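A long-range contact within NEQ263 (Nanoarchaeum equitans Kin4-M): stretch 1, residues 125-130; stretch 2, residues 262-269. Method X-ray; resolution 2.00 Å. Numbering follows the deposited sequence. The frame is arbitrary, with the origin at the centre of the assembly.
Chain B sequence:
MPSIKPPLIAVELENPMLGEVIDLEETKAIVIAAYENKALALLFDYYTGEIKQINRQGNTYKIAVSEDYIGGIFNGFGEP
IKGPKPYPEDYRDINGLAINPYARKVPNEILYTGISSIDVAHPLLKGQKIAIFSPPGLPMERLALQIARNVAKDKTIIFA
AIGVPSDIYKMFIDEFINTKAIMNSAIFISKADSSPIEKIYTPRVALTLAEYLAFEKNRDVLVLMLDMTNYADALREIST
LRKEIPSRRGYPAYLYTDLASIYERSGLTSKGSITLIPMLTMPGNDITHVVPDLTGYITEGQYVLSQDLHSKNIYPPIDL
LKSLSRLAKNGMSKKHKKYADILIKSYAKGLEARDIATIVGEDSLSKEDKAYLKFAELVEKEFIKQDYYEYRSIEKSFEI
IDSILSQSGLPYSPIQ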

# COMPACT_ATOMS: atom_id res chain seq x y z
N LEU B 125 29.24 -25.04 -5.70
CA LEU B 125 30.26 -25.37 -6.70
C LEU B 125 31.34 -24.30 -6.75
O LEU B 125 31.09 -23.14 -6.43
CB LEU B 125 29.63 -25.56 -8.08
CG LEU B 125 29.15 -26.97 -8.46
CD1 LEU B 125 28.16 -27.51 -7.46
CD2 LEU B 125 28.53 -26.96 -9.85
N LYS B 126 32.56 -24.68 -7.15
CA LYS B 126 33.66 -23.73 -7.21
C LYS B 126 33.43 -22.71 -8.32
O LYS B 126 33.26 -23.07 -9.49
CB LYS B 126 35.01 -24.43 -7.40
CG LYS B 126 36.21 -23.54 -7.07
CD LYS B 126 37.52 -24.31 -7.01
CE LYS B 126 38.03 -24.67 -8.40
NZ LYS B 126 39.38 -25.30 -8.34
N GLY B 127 33.42 -21.43 -7.95
CA GLY B 127 33.14 -20.36 -8.90
C GLY B 127 31.69 -19.91 -8.85
O GLY B 127 31.31 -18.96 -9.52
N GLN B 128 30.89 -20.59 -8.04
CA GLN B 128 29.47 -20.24 -7.93
C GLN B 128 29.27 -19.03 -7.03
O GLN B 128 30.07 -18.77 -6.12
CB GLN B 128 28.68 -21.44 -7.39
CG GLN B 128 27.16 -21.30 -7.47
CD GLN B 128 26.43 -22.58 -7.08
OE1 GLN B 128 27.06 -23.57 -6.70
NE2 GLN B 128 25.11 -22.56 -7.16
N LYS B 129 28.22 -18.26 -7.31
CA LYS B 129 27.78 -17.22 -6.40
C LYS B 129 26.45 -17.66 -5.79
O LYS B 129 25.49 -17.94 -6.50
CB LYS B 129 27.64 -15.87 -7.12
CG LYS B 129 26.84 -15.93 -8.41
CD LYS B 129 26.68 -14.55 -9.03
CE LYS B 129 25.77 -14.60 -10.24
NZ LYS B 129 26.37 -15.32 -11.39
N ILE B 130 26.42 -17.76 -4.46
CA ILE B 130 25.21 -18.20 -3.78
C ILE B 130 25.04 -17.46 -2.45
O ILE B 130 25.97 -17.35 -1.66
CB ILE B 130 25.21 -19.74 -3.58
CG1 ILE B 130 24.00 -20.18 -2.76
CG2 ILE B 130 26.49 -20.18 -2.90
CD1 ILE B 130 23.59 -21.61 -3.06
N ILE B 262 28.20 -6.15 -8.59
CA ILE B 262 28.99 -6.76 -7.53
C ILE B 262 28.96 -8.29 -7.62
O ILE B 262 30.01 -8.93 -7.68
CB ILE B 262 28.47 -6.31 -6.15
CG1 ILE B 262 28.77 -4.82 -5.95
CG2 ILE B 262 29.11 -7.11 -5.04
CD1 ILE B 262 28.34 -4.32 -4.62
N TYR B 263 27.76 -8.87 -7.64
CA TYR B 263 27.59 -10.32 -7.63
C TYR B 263 28.22 -11.02 -8.84
O TYR B 263 28.75 -12.13 -8.71
CB TYR B 263 26.11 -10.69 -7.54
CG TYR B 263 25.39 -10.22 -6.30
CD1 TYR B 263 26.07 -10.01 -5.10
CD2 TYR B 263 24.02 -9.99 -6.32
CE1 TYR B 263 25.40 -9.59 -3.97
CE2 TYR B 263 23.35 -9.56 -5.19
CZ TYR B 263 24.04 -9.36 -4.02
OH TYR B 263 23.36 -8.94 -2.90
N GLU B 264 28.17 -10.37 -10.00
CA GLU B 264 28.67 -10.98 -11.23
C GLU B 264 30.19 -10.91 -11.36
O GLU B 264 30.77 -11.44 -12.32
CB GLU B 264 28.00 -10.35 -12.46
CG GLU B 264 26.54 -10.75 -12.63
CD GLU B 264 26.37 -12.13 -13.24
OE1 GLU B 264 25.49 -12.89 -12.77
OE2 GLU B 264 27.11 -12.47 -14.19
N ARG B 265 30.85 -10.25 -10.41
CA ARG B 265 32.31 -10.26 -10.35
C ARG B 265 32.74 -11.50 -9.58
O ARG B 265 33.39 -11.42 -8.54
CB ARG B 265 32.84 -8.98 -9.70
CG ARG B 265 32.58 -7.73 -10.54
CD ARG B 265 33.03 -6.47 -9.82
NE ARG B 265 34.47 -6.27 -9.87
CZ ARG B 265 35.11 -5.26 -9.29
NH1 ARG B 265 34.43 -4.35 -8.60
NH2 ARG B 265 36.43 -5.15 -9.39
N SER B 266 32.36 -12.65 -10.12
CA SER B 266 32.64 -13.95 -9.52
C SER B 266 32.66 -14.94 -10.66
O SER B 266 32.37 -14.58 -11.81
CB SER B 266 31.52 -14.32 -8.56
OG SER B 266 30.27 -14.36 -9.24
N GLY B 267 33.00 -16.19 -10.37
CA GLY B 267 32.92 -17.21 -11.39
C GLY B 267 34.17 -18.03 -11.60
O GLY B 267 35.12 -17.98 -10.81
N LEU B 268 34.16 -18.80 -12.68
CA LEU B 268 35.23 -19.74 -12.97
C LEU B 268 35.81 -19.46 -14.35
O LEU B 268 35.09 -19.17 -15.30
CB LEU B 268 34.69 -21.17 -12.90
CG LEU B 268 35.64 -22.32 -13.25
CD1 LEU B 268 36.73 -22.43 -12.21
CD2 LEU B 268 34.86 -23.62 -13.34
N THR B 269 37.13 -19.54 -14.43
CA THR B 269 37.84 -19.41 -15.70
C THR B 269 38.88 -20.52 -15.74
O THR B 269 39.00 -21.29 -14.79
CB THR B 269 38.49 -18.01 -15.84
OG1 THR B 269 38.74 -17.72 -17.22
CG2 THR B 269 39.79 -17.94 -15.06
O HOH W 1 27.50 -15.40 -14.21
O HOH W 2 29.39 -15.51 -11.74

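The contact between residues 125-130 and 262-269 is small and largely polar, built from a close glycine-to-glycine backbone approach at one end and a single buried lysine, salt-bridged and hydrated, at the other. The touching segments run in nearly opposite directions, 161° apart, and together bury 318 Å². The two backbones come closest at the glycines, where the CA atoms of Gly127 and Gly267 lie 4.0 Å apart.

Gly127 belongs to a type II beta turn spanning Leu125 to Gln128. The turn is closed by a backbone hydrogen bond from Gln128 N to Leu125 O (3.0 Å) and reinforced by Leu125 N, which donates to the side-chain OE1 of Gln128 at 2.8 Å. Glycine is favoured at this corner for two reasons. At its phi/psi of 98/-4, a CB on Gly127 would be jammed against the carbonyl oxygen of Lys126, and it would also stand 2.9 Å from Leu268 CB, a clash. Gly267 likewise adopts backbone angles that call for glycine, although a CB there would point away from the turn.

With no side chains intervening, the carbonyl of Gly127 reaches the opposing backbone directly. Gly127 O accepts a CA-H...O contact from Gly267 CA at 3.0 Å, with an angle of 150° at the hydrogen. The amide is also near, Gly267 N being 3.4 Å from Gly127 O, but the angle is too poor for a hydrogen bond. Leu268 lies alongside, its CB 4.2 Å from Lys126 O.

Lys129 has the largest area covered by the opposite stretch. Its CA-to-CB bond points toward residues 262-269, and the chain extends to place Lys129 NZ 2.9 Å from Glu264 OE1, forming a salt bridge whose hydrogen bond is weak. Although the CA-to-CB bond of Glu264 points away, its side chain bends back so that the carboxylate meets the ammonium group. Water 1 supplements this pairing, accepting a weak hydrogen bond from Lys129 NZ (3.0 Å) and donating to Glu264 OE2 (3.0 Å).

Water 2 links the same ammonium group to Ser266: it accepts from Lys129 NZ at 3.0 Å and donates to Ser266 OG at 2.9 Å. Ser266 OG in turn donates to Tyr263 O (2.8 Å), bridging the turn that follows the end of the helix. The aliphatic part of Lys129 packs over this arrangement, with CD 3.2 Å from Tyr263 O and 3.6 Å from Ser266 OG. The lysine thus contributes both a charged end and a methylene stem to the contact.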